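Local structure of protein (congerin I) (Conger myriaster, 1C1L) at residues I24-V33 / H45-G53; T73-L82 / I103-R114. The protein binds beta-galactosides such as lactose as a homodimeric galectin of the conger eel, though its physiological role is not yet known. All blocks are in the same frame, centred on the assembly; numbering follows the deposited sequence. Where two conformers were deposited one is given.

Interaction 1 (I24-V33 / H45-G53); sequences INNSPQRFSV and HLDHRFNYG. With GAL (beta-D-galactopyranose), chain B; BGC (beta-D-glucopyranose), chain C.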
loop_
_atom_site.group_PDB
_atom_site.type_symbol
_atom_site.label_atom_id
_atom_site.label_comp_id
_atom_site.label_asym_id
_atom_site.label_seq_id
_atom_site.Cartn_x
_atom_site.Cartn_y
_atom_site.Cartn_z
ATOM N N ILE A 24 -13.470 -5.480 -9.060
ATOM C CA ILE A 24 -14.493 -4.584 -9.566
ATOM C C ILE A 24 -15.819 -5.084 -9.002
ATOM O O ILE A 24 -16.037 -6.298 -8.915
ATOM C CB ILE A 24 -14.482 -4.624 -11.112
ATOM C CG1 ILE A 24 -13.130 -4.155 -11.630
ATOM C CG2 ILE A 24 -15.558 -3.715 -11.672
ATOM C CD1 ILE A 24 -12.804 -4.697 -13.032
ATOM N N ASN A 25 -16.715 -4.201 -8.608
ATOM C CA ASN A 25 -18.023 -4.601 -8.114
ATOM C C ASN A 25 -18.820 -5.299 -9.197
ATOM O O ASN A 25 -18.548 -5.197 -10.403
ATOM C CB ASN A 25 -18.891 -3.435 -7.686
ATOM C CG ASN A 25 -18.378 -2.632 -6.512
ATOM O OD1 ASN A 25 -17.387 -2.963 -5.874
ATOM N ND2 ASN A 25 -18.993 -1.517 -6.172
ATOM N N ASN A 26 -19.806 -6.059 -8.776
ATOM C CA ASN A 26 -20.791 -6.563 -9.727
ATOM C C ASN A 26 -21.675 -5.379 -10.076
ATOM O O ASN A 26 -21.736 -4.398 -9.327
ATOM C CB ASN A 26 -21.637 -7.649 -9.115
ATOM C CG ASN A 26 -20.789 -8.832 -8.681
ATOM O OD1 ASN A 26 -20.946 -9.332 -7.576
ATOM N ND2 ASN A 26 -19.847 -9.303 -9.468
ATOM N N SER A 27 -22.322 -5.434 -11.236
ATOM C CA SER A 27 -23.155 -4.347 -11.748
ATOM C C SER A 27 -22.525 -2.943 -11.633
ATOM O O SER A 27 -23.131 -2.007 -11.103
ATOM C CB SER A 27 -24.487 -4.421 -11.018
ATOM O OG SER A 27 -24.904 -5.779 -11.097
ATOM N N PRO A 28 -21.285 -2.735 -12.070
ATOM C CA PRO A 28 -20.604 -1.463 -11.958
ATOM C C PRO A 28 -21.061 -0.407 -12.950
ATOM O O PRO A 28 -21.491 -0.682 -14.067
ATOM C CB PRO A 28 -19.157 -1.815 -12.125
ATOM C CG PRO A 28 -19.241 -2.864 -13.204
ATOM C CD PRO A 28 -20.508 -3.641 -12.902
ATOM N N GLN A 29 -20.958 0.839 -12.547
ATOM C CA GLN A 29 -21.073 1.952 -13.477
ATOM C C GLN A 29 -19.668 2.245 -13.968
ATOM O O GLN A 29 -19.399 2.172 -15.166
ATOM C CB GLN A 29 -21.644 3.152 -12.772
ATOM C CG GLN A 29 -23.145 3.099 -12.660
ATOM C CD GLN A 29 -23.705 4.405 -12.133
ATOM O OE1 GLN A 29 -23.432 4.829 -11.013
ATOM N NE2 GLN A 29 -24.481 5.120 -12.919
ATOM N N ARG A 30 -18.745 2.545 -13.039
ATOM C CA ARG A 30 -17.384 2.903 -13.393
ATOM C C ARG A 30 -16.513 2.915 -12.157
ATOM O O ARG A 30 -17.053 2.950 -11.049
ATOM C CB ARG A 30 -17.324 4.306 -14.010
ATOM C CG ARG A 30 -17.832 5.420 -13.079
ATOM C CD ARG A 30 -17.824 6.696 -13.888
ATOM N NE ARG A 30 -18.331 7.827 -13.131
ATOM C CZ ARG A 30 -17.697 8.998 -13.046
ATOM N NH1 ARG A 30 -16.530 9.227 -13.645
ATOM N NH2 ARG A 30 -18.248 9.968 -12.328
ATOM N N PHE A 31 -15.197 2.853 -12.332
ATOM C CA PHE A 31 -14.300 3.075 -11.208
ATOM C C PHE A 31 -13.013 3.709 -11.736
ATOM O O PHE A 31 -12.634 3.518 -12.900
ATOM C CB PHE A 31 -13.958 1.756 -10.468
ATOM C CG PHE A 31 -12.892 0.891 -11.115
ATOM C CD1 PHE A 31 -13.230 0.061 -12.183
ATOM C CD2 PHE A 31 -11.566 0.978 -10.671
ATOM C CE1 PHE A 31 -12.233 -0.683 -12.809
ATOM C CE2 PHE A 31 -10.583 0.229 -11.306
ATOM C CZ PHE A 31 -10.911 -0.599 -12.375
ATOM N N SER A 32 -12.338 4.492 -10.901
ATOM C CA SER A 32 -11.094 5.107 -11.298
ATOM C C SER A 32 -9.940 4.881 -10.341
ATOM O O SER A 32 -10.111 4.666 -9.142
ATOM C CB SER A 32 -11.290 6.601 -11.461
ATOM O OG SER A 32 -11.885 7.180 -10.302
ATOM N N VAL A 33 -8.770 4.932 -10.953
ATOM C CA VAL A 33 -7.506 4.923 -10.231
ATOM C C VAL A 33 -7.043 6.363 -10.360
ATOM O O VAL A 33 -7.003 6.934 -11.460
ATOM C CB VAL A 33 -6.461 4.005 -10.894
ATOM C CG1 VAL A 33 -5.145 4.102 -10.148
ATOM C CG2 VAL A 33 -6.966 2.566 -10.884
ATOM N N HIS A 45 -6.182 10.469 -13.689
ATOM C CA HIS A 45 -7.471 9.929 -13.304
ATOM C C HIS A 45 -7.710 8.920 -14.408
ATOM O O HIS A 45 -7.831 9.319 -15.571
ATOM C CB HIS A 45 -8.545 11.018 -13.337
ATOM C CG HIS A 45 -9.987 10.526 -13.237
ATOM N ND1 HIS A 45 -10.659 10.091 -12.187
ATOM C CD2 HIS A 45 -10.876 10.566 -14.287
ATOM C CE1 HIS A 45 -11.897 9.857 -12.537
ATOM N NE2 HIS A 45 -12.014 10.140 -13.803
ATOM N N LEU A 46 -7.778 7.626 -14.106
ATOM C CA LEU A 46 -7.947 6.586 -15.102
ATOM C C LEU A 46 -9.287 5.952 -14.810
ATOM O O LEU A 46 -9.428 5.195 -13.844
ATOM C CB LEU A 46 -6.812 5.566 -14.958
ATOM C CG LEU A 46 -6.928 4.276 -15.781
ATOM C CD1 LEU A 46 -6.790 4.576 -17.259
ATOM C CD2 LEU A 46 -5.873 3.304 -15.330
ATOM N N ASP A 47 -10.291 6.285 -15.615
ATOM C CA ASP A 47 -11.654 5.860 -15.380
ATOM C C ASP A 47 -12.113 4.758 -16.336
ATOM O O ASP A 47 -12.057 4.922 -17.561
ATOM C CB ASP A 47 -12.547 7.104 -15.502
ATOM C CG ASP A 47 -13.883 7.023 -14.789
ATOM O OD1 ASP A 47 -14.049 6.283 -13.827
ATOM O OD2 ASP A 47 -14.781 7.733 -15.201
ATOM N N HIS A 48 -12.461 3.582 -15.808
ATOM C CA HIS A 48 -13.024 2.506 -16.609
ATOM C C HIS A 48 -14.522 2.600 -16.462
ATOM O O HIS A 48 -15.067 2.377 -15.380
ATOM C CB HIS A 48 -12.570 1.112 -16.134
ATOM C CG HIS A 48 -11.190 0.724 -16.659
ATOM N ND1 HIS A 48 -10.032 1.127 -16.184
ATOM C CD2 HIS A 48 -10.902 -0.094 -17.732
ATOM C CE1 HIS A 48 -9.061 0.627 -16.886
ATOM N NE2 HIS A 48 -9.587 -0.111 -17.826
ATOM N N ARG A 49 -15.182 2.994 -17.540
ATOM C CA ARG A 49 -16.621 3.173 -17.545
ATOM C C ARG A 49 -17.274 1.996 -18.241
ATOM O O ARG A 49 -17.108 1.773 -19.448
ATOM C CB ARG A 49 -16.979 4.474 -18.269
ATOM C CG ARG A 49 -16.340 5.694 -17.641
ATOM C CD ARG A 49 -16.696 6.943 -18.408
ATOM N NE ARG A 49 -16.214 8.071 -17.642
ATOM C CZ ARG A 49 -16.382 9.351 -17.941
ATOM N NH1 ARG A 49 -17.026 9.715 -19.038
ATOM N NH2 ARG A 49 -15.876 10.273 -17.130
ATOM N N PHE A 50 -17.991 1.228 -17.438
ATOM C CA PHE A 50 -18.689 0.047 -17.907
ATOM C C PHE A 50 -20.024 0.447 -18.517
ATOM O O PHE A 50 -20.207 0.366 -19.731
ATOM C CB PHE A 50 -18.917 -0.930 -16.744
ATOM C CG PHE A 50 -17.612 -1.498 -16.225
ATOM C CD1 PHE A 50 -16.808 -0.736 -15.374
ATOM C CD2 PHE A 50 -17.220 -2.776 -16.619
ATOM C CE1 PHE A 50 -15.602 -1.259 -14.922
ATOM C CE2 PHE A 50 -16.009 -3.291 -16.159
ATOM C CZ PHE A 50 -15.203 -2.534 -15.313
ATOM N N ASN A 51 -20.916 0.972 -17.698
ATOM C CA ASN A 51 -22.275 1.276 -18.115
ATOM C C ASN A 51 -22.535 2.627 -17.501
ATOM O O ASN A 51 -22.924 2.792 -16.335
ATOM C CB ASN A 51 -23.210 0.194 -17.565
ATOM C CG ASN A 51 -24.690 0.533 -17.679
ATOM O OD1 ASN A 51 -25.087 1.367 -18.492
ATOM N ND2 ASN A 51 -25.572 -0.061 -16.881
ATOM N N TYR A 52 -22.184 3.629 -18.278
ATOM C CA TYR A 52 -22.259 4.978 -17.790
ATOM C C TYR A 52 -22.861 5.832 -18.887
ATOM O O TYR A 52 -22.186 6.598 -19.575
ATOM C CB TYR A 52 -20.840 5.403 -17.406
ATOM C CG TYR A 52 -20.783 6.771 -16.756
ATOM C CD1 TYR A 52 -21.367 6.944 -15.504
ATOM C CD2 TYR A 52 -20.144 7.833 -17.389
ATOM C CE1 TYR A 52 -21.308 8.177 -14.872
ATOM C CE2 TYR A 52 -20.080 9.077 -16.770
ATOM C CZ TYR A 52 -20.663 9.231 -15.507
ATOM O OH TYR A 52 -20.571 10.434 -14.850
ATOM N N GLY A 53 -24.174 5.717 -19.022
ATOM C CA GLY A 53 -24.914 6.436 -20.050
ATOM C C GLY A 53 -24.373 6.154 -21.441
ATOM O O GLY A 53 -24.291 5.001 -21.867
HETATM C C1 GAL B . -16.427 13.659 -15.906
HETATM C C2 GAL B . -16.832 12.866 -14.664
HETATM C C3 GAL B . -15.693 12.848 -13.641
HETATM C C4 GAL B . -14.378 12.388 -14.297
HETATM C C5 GAL B . -14.114 13.197 -15.560
HETATM C C6 GAL B . -12.884 12.717 -16.301
HETATM O O2 GAL B . -17.982 13.469 -14.086
HETATM O O3 GAL B . -16.045 11.974 -12.581
HETATM O O4 GAL B . -14.484 11.008 -14.607
HETATM O O5 GAL B . -15.240 13.114 -16.469
HETATM O O6 GAL B . -12.639 13.521 -17.429
HETATM C C2 BGC C . -17.511 14.403 -20.554
HETATM C C3 BGC C . -17.586 13.529 -19.291
HETATM C C4 BGC C . -17.222 14.360 -18.074
HETATM C C5 BGC C . -18.131 15.597 -18.005
HETATM C C6 BGC C . -17.816 16.489 -16.823
HETATM C C1 BGC C . -18.357 15.664 -20.386
HETATM O O1 BGC C . -18.164 16.498 -21.461
HETATM O O2 BGC C . -17.985 13.658 -21.667
HETATM O O3 BGC C . -16.693 12.440 -19.421
HETATM O O4 BGC C . -17.405 13.561 -16.873
HETATM O O5 BGC C . -17.940 16.368 -19.202
HETATM O O6 BGC C . -16.477 16.958 -16.861
HETATM O O HOH W 1 -24.182 -1.622 -14.798
HETATM O O HOH W 2 -25.084 4.350 -15.613
HETATM O O HOH W 3 -9.656 2.445 -13.863
HETATM O O HOH W 4 -14.579 7.299 -11.114
#
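Arg30 and Asp47 meet across an antiparallel beta hairpin of the galectin sandwich, whose two faces illustrate how one pair of strands can serve both core and binding site. Backbone bonds join Phe31 to His48 and Val33 to Leu46 in both directions, and these four side chains turn to the packed face between the sheets. There the Phe50 ring is wedged among apolar groups: Pro28 CG sits over one face, 3.9 Å from the ring centroid, Ile24 CG2 approaches CZ, and Phe31 CD1 comes to the edge, 3.9 Å from Phe50 CE1. Phe80 adds an edge-to-face ring to Phe50 and His48. The turn at Phe50 and Asn51 is pinned because Gln29 O accepts both their backbone N-H groups, while beyond it the margin is looser: one water links Asn51 ND2 to Pro28 O, another Asn51 O to Gln29 NE2, while Asn51 OD1 is held by Gln56.

The other face is polar and holds lactose. Arg30 leaves the backbone with CG between N and the carbonyl carbon (chi1 60°), then runs extended across the Tyr52 ring, its CD over the ring face and its guanidinium in an off-centre cation-pi contact. Asp47 OD2 receives Arg30 NH1 at 2.8 Å and Arg49 NE at 2.9 Å from opposite faces of the carboxylate, an anchor that probably fixes both guanidinium groups for the sugar. Galactose O4 accepts from Arg30 NH1 and Arg49 NH2, and His45 NE2 is hydrogen-bonded to the same O4 at 2.7 Å.

Interaction 2 (T73-L82 / I103-R114); sequences TEQRSTNFTL and ILDGPNLEFPNR. With BGC (beta-D-glucopyranose), chain C; GAL (beta-D-galactopyranose), chain B.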
loop_
_atom_site.group_PDB
_atom_site.type_symbol
_atom_site.label_atom_id
_atom_site.label_comp_id
_atom_site.label_asym_id
_atom_site.label_seq_id
_atom_site.Cartn_x
_atom_site.Cartn_y
_atom_site.Cartn_z
ATOM N N THR A 73 -8.572 18.122 -20.858
ATOM C CA THR A 73 -8.846 17.320 -22.041
ATOM C C THR A 73 -8.803 15.817 -21.788
ATOM O O THR A 73 -7.812 15.244 -21.361
ATOM C CB THR A 73 -7.810 17.684 -23.140
ATOM O OG1 THR A 73 -7.937 19.096 -23.320
ATOM C CG2 THR A 73 -8.015 16.940 -24.461
ATOM N N GLU A 74 -9.932 15.165 -22.030
ATOM C CA GLU A 74 -10.006 13.723 -21.939
ATOM C C GLU A 74 -9.294 13.045 -23.090
ATOM O O GLU A 74 -9.247 13.548 -24.222
ATOM C CB GLU A 74 -11.442 13.247 -21.977
ATOM C CG GLU A 74 -12.240 13.796 -20.822
ATOM C CD GLU A 74 -13.671 13.286 -20.752
ATOM O OE1 GLU A 74 -14.209 12.823 -21.752
ATOM O OE2 GLU A 74 -14.255 13.354 -19.683
ATOM N N GLN A 75 -8.635 11.940 -22.763
ATOM C CA GLN A 75 -8.130 11.014 -23.749
ATOM C C GLN A 75 -8.914 9.741 -23.446
ATOM O O GLN A 75 -9.103 9.325 -22.302
ATOM C CB GLN A 75 -6.630 10.796 -23.595
ATOM C CG GLN A 75 -5.909 12.090 -23.990
ATOM C CD GLN A 75 -4.444 11.881 -24.330
ATOM O OE1 GLN A 75 -4.029 10.755 -24.590
ATOM N NE2 GLN A 75 -3.627 12.918 -24.409
ATOM N N ARG A 76 -9.508 9.174 -24.482
ATOM C CA ARG A 76 -10.385 8.016 -24.391
ATOM C C ARG A 76 -9.838 6.840 -25.158
ATOM O O ARG A 76 -9.097 7.014 -26.135
ATOM C CB ARG A 76 -11.756 8.334 -24.950
ATOM C CG ARG A 76 -12.466 9.333 -24.064
ATOM C CD ARG A 76 -13.693 9.902 -24.727
ATOM N NE ARG A 76 -14.439 10.646 -23.729
ATOM C CZ ARG A 76 -15.586 10.170 -23.258
ATOM N NH1 ARG A 76 -16.057 9.016 -23.711
ATOM N NH2 ARG A 76 -16.248 10.811 -22.298
ATOM N N SER A 77 -10.231 5.657 -24.724
ATOM C CA SER A 77 -9.886 4.444 -25.428
ATOM C C SER A 77 -11.083 3.528 -25.312
ATOM O O SER A 77 -11.751 3.517 -24.275
ATOM C CB SER A 77 -8.676 3.757 -24.789
ATOM O OG SER A 77 -8.368 2.528 -25.452
ATOM N N THR A 78 -11.391 2.735 -26.341
ATOM C CA THR A 78 -12.395 1.702 -26.175
ATOM C C THR A 78 -11.732 0.335 -26.246
ATOM O O THR A 78 -12.352 -0.682 -26.566
ATOM C CB THR A 78 -13.486 1.803 -27.246
ATOM O OG1 THR A 78 -12.837 1.814 -28.522
ATOM C CG2 THR A 78 -14.401 2.968 -26.932
ATOM N N ASN A 79 -10.423 0.245 -26.004
ATOM C CA ASN A 79 -9.744 -1.042 -25.980
ATOM C C ASN A 79 -9.911 -1.481 -24.521
ATOM O O ASN A 79 -9.023 -1.341 -23.679
ATOM C CB ASN A 79 -8.279 -0.844 -26.366
ATOM C CG ASN A 79 -7.632 -2.188 -26.666
ATOM O OD1 ASN A 79 -8.276 -3.227 -26.549
ATOM N ND2 ASN A 79 -6.381 -2.236 -27.088
ATOM N N PHE A 80 -11.130 -1.915 -24.218
ATOM C CA PHE A 80 -11.554 -2.167 -22.845
ATOM C C PHE A 80 -11.520 -3.650 -22.507
ATOM O O PHE A 80 -12.187 -4.441 -23.172
ATOM C CB PHE A 80 -12.950 -1.595 -22.720
ATOM C CG PHE A 80 -13.493 -1.429 -21.310
ATOM C CD1 PHE A 80 -14.093 -2.500 -20.639
ATOM C CD2 PHE A 80 -13.467 -0.163 -20.723
ATOM C CE1 PHE A 80 -14.677 -2.290 -19.389
ATOM C CE2 PHE A 80 -14.057 0.038 -19.472
ATOM C CZ PHE A 80 -14.670 -1.022 -18.808
ATOM N N THR A 81 -10.772 -4.074 -21.487
ATOM C CA THR A 81 -10.622 -5.494 -21.220
ATOM C C THR A 81 -11.058 -5.955 -19.832
ATOM O O THR A 81 -10.968 -7.149 -19.522
ATOM C CB THR A 81 -9.123 -5.887 -21.489
ATOM O OG1 THR A 81 -8.294 -5.082 -20.651
ATOM C CG2 THR A 81 -8.711 -5.675 -22.945
ATOM N N LEU A 82 -11.491 -5.045 -18.958
ATOM C CA LEU A 82 -11.903 -5.464 -17.625
ATOM C C LEU A 82 -13.368 -5.888 -17.641
ATOM O O LEU A 82 -14.138 -5.505 -18.530
ATOM C CB LEU A 82 -11.676 -4.325 -16.613
ATOM C CG LEU A 82 -10.259 -3.741 -16.467
ATOM C CD1 LEU A 82 -10.226 -2.787 -15.279
ATOM C CD2 LEU A 82 -9.239 -4.850 -16.225
ATOM N N ILE A 103 -2.266 -2.364 -18.229
ATOM C CA ILE A 103 -3.364 -3.106 -17.647
ATOM C C ILE A 103 -3.079 -4.591 -17.840
ATOM O O ILE A 103 -2.720 -5.056 -18.928
ATOM C CB ILE A 103 -4.676 -2.675 -18.337
ATOM C CG1 ILE A 103 -4.890 -1.192 -18.080
ATOM C CG2 ILE A 103 -5.857 -3.484 -17.802
ATOM C CD1 ILE A 103 -5.971 -0.579 -18.978
ATOM N N LEU A 104 -3.139 -5.356 -16.757
ATOM C CA LEU A 104 -2.855 -6.777 -16.826
ATOM C C LEU A 104 -3.880 -7.448 -17.719
ATOM O O LEU A 104 -5.083 -7.286 -17.514
ATOM C CB LEU A 104 -2.911 -7.389 -15.455
ATOM C CG LEU A 104 -2.623 -8.872 -15.369
ATOM C CD1 LEU A 104 -1.166 -9.140 -15.704
ATOM C CD2 LEU A 104 -3.005 -9.339 -13.980
ATOM N N ASP A 105 -3.353 -8.216 -18.665
ATOM C CA ASP A 105 -4.095 -8.870 -19.739
ATOM C C ASP A 105 -4.846 -7.911 -20.654
ATOM O O ASP A 105 -5.712 -8.300 -21.439
ATOM C CB ASP A 105 -5.090 -9.885 -19.139
ATOM C CG ASP A 105 -4.427 -11.011 -18.363
ATOM O OD1 ASP A 105 -3.411 -11.537 -18.814
ATOM O OD2 ASP A 105 -4.939 -11.360 -17.297
ATOM N N GLY A 106 -4.455 -6.645 -20.611
ATOM C CA GLY A 106 -5.089 -5.619 -21.387
ATOM C C GLY A 106 -4.064 -4.776 -22.103
ATOM O O GLY A 106 -2.931 -5.209 -22.311
ATOM N N PRO A 107 -4.443 -3.587 -22.539
ATOM C CA PRO A 107 -3.555 -2.708 -23.266
ATOM C C PRO A 107 -2.576 -1.953 -22.387
ATOM O O PRO A 107 -2.643 -1.872 -21.146
ATOM C CB PRO A 107 -4.523 -1.831 -24.028
ATOM C CG PRO A 107 -5.615 -1.624 -23.000
ATOM C CD PRO A 107 -5.792 -3.033 -22.442
ATOM N N ASN A 108 -1.644 -1.384 -23.115
ATOM C CA ASN A 108 -0.695 -0.462 -22.552
ATOM C C ASN A 108 -1.137 0.868 -23.117
ATOM O O ASN A 108 -1.402 0.985 -24.323
ATOM C CB ASN A 108 0.717 -0.783 -23.007
ATOM C CG ASN A 108 1.124 -2.150 -22.499
ATOM O OD1 ASN A 108 1.717 -2.949 -23.212
ATOM N ND2 ASN A 108 0.823 -2.532 -21.270
ATOM N N LEU A 109 -1.301 1.869 -22.271
ATOM C CA LEU A 109 -1.729 3.197 -22.690
ATOM C C LEU A 109 -0.699 4.206 -22.220
ATOM O O LEU A 109 0.113 3.905 -21.343
ATOM C CB LEU A 109 -3.096 3.541 -22.089
ATOM C CG LEU A 109 -4.263 2.614 -22.431
ATOM C CD1 LEU A 109 -5.472 2.878 -21.555
ATOM C CD2 LEU A 109 -4.594 2.817 -23.894
ATOM N N GLU A 110 -0.646 5.392 -22.813
ATOM C CA GLU A 110 0.235 6.460 -22.377
ATOM C C GLU A 110 -0.648 7.657 -22.168
ATOM O O GLU A 110 -1.706 7.757 -22.795
ATOM C CB GLU A 110 1.240 6.850 -23.414
ATOM C CG GLU A 110 2.283 5.775 -23.588
ATOM C CD GLU A 110 3.227 5.976 -24.760
ATOM O OE1 GLU A 110 3.154 6.987 -25.459
ATOM O OE2 GLU A 110 4.051 5.098 -24.979
ATOM N N PHE A 111 -0.211 8.551 -21.304
ATOM C CA PHE A 111 -0.957 9.767 -21.036
ATOM C C PHE A 111 0.084 10.829 -20.711
ATOM O O PHE A 111 1.093 10.469 -20.096
ATOM C CB PHE A 111 -1.899 9.547 -19.844
ATOM C CG PHE A 111 -2.803 10.737 -19.545
ATOM C CD1 PHE A 111 -3.888 11.027 -20.374
ATOM C CD2 PHE A 111 -2.544 11.538 -18.432
ATOM C CE1 PHE A 111 -4.706 12.127 -20.089
ATOM C CE2 PHE A 111 -3.365 12.634 -18.156
ATOM C CZ PHE A 111 -4.443 12.926 -18.983
ATOM N N PRO A 112 -0.025 12.108 -21.079
ATOM C CA PRO A 112 0.979 13.099 -20.750
ATOM C C PRO A 112 1.117 13.327 -19.257
ATOM O O PRO A 112 0.160 13.231 -18.488
ATOM C CB PRO A 112 0.558 14.349 -21.500
ATOM C CG PRO A 112 -0.913 14.153 -21.758
ATOM C CD PRO A 112 -1.039 12.654 -21.974
ATOM N N ASN A 113 2.338 13.638 -18.851
ATOM C CA ASN A 113 2.597 14.053 -17.486
ATOM C C ASN A 113 2.452 15.560 -17.614
ATOM O O ASN A 113 3.396 16.331 -17.821
ATOM C CB ASN A 113 4.015 13.670 -17.060
ATOM C CG ASN A 113 4.380 14.046 -15.633
ATOM O OD1 ASN A 113 3.726 14.873 -14.987
ATOM N ND2 ASN A 113 5.418 13.472 -15.049
ATOM N N ARG A 114 1.215 16.021 -17.503
ATOM C CA ARG A 114 0.868 17.424 -17.702
ATOM C C ARG A 114 1.535 18.427 -16.778
ATOM O O ARG A 114 1.881 19.542 -17.175
ATOM C CB ARG A 114 -0.649 17.546 -17.595
ATOM C CG ARG A 114 -1.295 16.880 -18.798
ATOM C CD ARG A 114 -2.805 16.862 -18.696
ATOM N NE ARG A 114 -3.405 16.467 -19.961
ATOM C CZ ARG A 114 -4.711 16.208 -20.101
ATOM N NH1 ARG A 114 -5.572 16.237 -19.085
ATOM N NH2 ARG A 114 -5.145 15.867 -21.309
HETATM C C2 BGC C . -17.511 14.403 -20.554
HETATM C C3 BGC C . -17.586 13.529 -19.291
HETATM C C4 BGC C . -17.222 14.360 -18.074
HETATM C C5 BGC C . -18.131 15.597 -18.005
HETATM C C6 BGC C . -17.816 16.489 -16.823
HETATM C C1 BGC C . -18.357 15.664 -20.386
HETATM O O1 BGC C . -18.164 16.498 -21.461
HETATM O O2 BGC C . -17.985 13.658 -21.667
HETATM O O3 BGC C . -16.693 12.440 -19.421
HETATM O O4 BGC C . -17.405 13.561 -16.873
HETATM O O5 BGC C . -17.940 16.368 -19.202
HETATM O O6 BGC C . -16.477 16.958 -16.861
HETATM C C1 GAL B . -16.427 13.659 -15.906
HETATM C C2 GAL B . -16.832 12.866 -14.664
HETATM C C3 GAL B . -15.693 12.848 -13.641
HETATM C C4 GAL B . -14.378 12.388 -14.297
HETATM C C5 GAL B . -14.114 13.197 -15.560
HETATM C C6 GAL B . -12.884 12.717 -16.301
HETATM O O2 GAL B . -17.982 13.469 -14.086
HETATM O O3 GAL B . -16.045 11.974 -12.581
HETATM O O4 GAL B . -14.484 11.008 -14.607
HETATM O O5 GAL B . -15.240 13.114 -16.469
HETATM O O6 GAL B . -12.639 13.521 -17.429
HETATM O O HOH W 5 -4.305 7.844 -24.276
HETATM O O HOH W 6 -7.549 -7.231 -18.821
#
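Strands 75-77 and 108-112 run nearly antiparallel but stay 9.3 Å apart at their closest and share no backbone hydrogen bond; side chains and water bridge the two sheets. At one end a type II turn from Ile103 to Gly106 brings Gly106 CA within 3.3 Å of Thr81 OG1, and Thr81 meets Pro107 tip to tip. Beside it the Asn79 amide slides past Pro107, ND2 3.6 Å from CB, and Leu82 CD2 touches Ile103 CG2. Midway, Gln75 reaches across with CG near Phe111 CE1, its NE2 against Pro112 CD, while a water donates to both Gln75 OE1 and Glu110 O. At the far end Arg114, extended from CG to NE, gives Thr73 O a straight bond from NH2 (2.7 Å, 168°), in the carbonyl plane and on a lone pair. Phe111 CZ lies 3.4 Å above the centre of that guanidinium, whose NH1 also holds Asn62 and Ser63. Glu74, on the side turned from this contact, accepts galactose O6 and glucose O3 on OE2, with OE1 gripped by Arg76. Edge strands of the two sheets of the galectin beta sandwich thus meet here, and Glu74 and Arg76 belong to the lactose site.

Followed from the N terminus, the first of the two contacts is interaction 1, where 45-53 folds back on 24-33 and closes a short hairpin with eleven residues between the segments. Interaction 2 opens only afterwards: 73-82 waits for 103-114, closing a loop of twenty residues that carries strand 87-94 and most of strand 98-103. The two contacts therefore stand in series, neither nested nor crossed. Their roles differ, since the first joins neighbours within one sheet and the second joins that sheet's edge strand to the edge of the other. They touch where Phe80 packs on His48 and Phe50, and where Arg49 and Arg76 approach beside the glucose; both contribute to one lactose site.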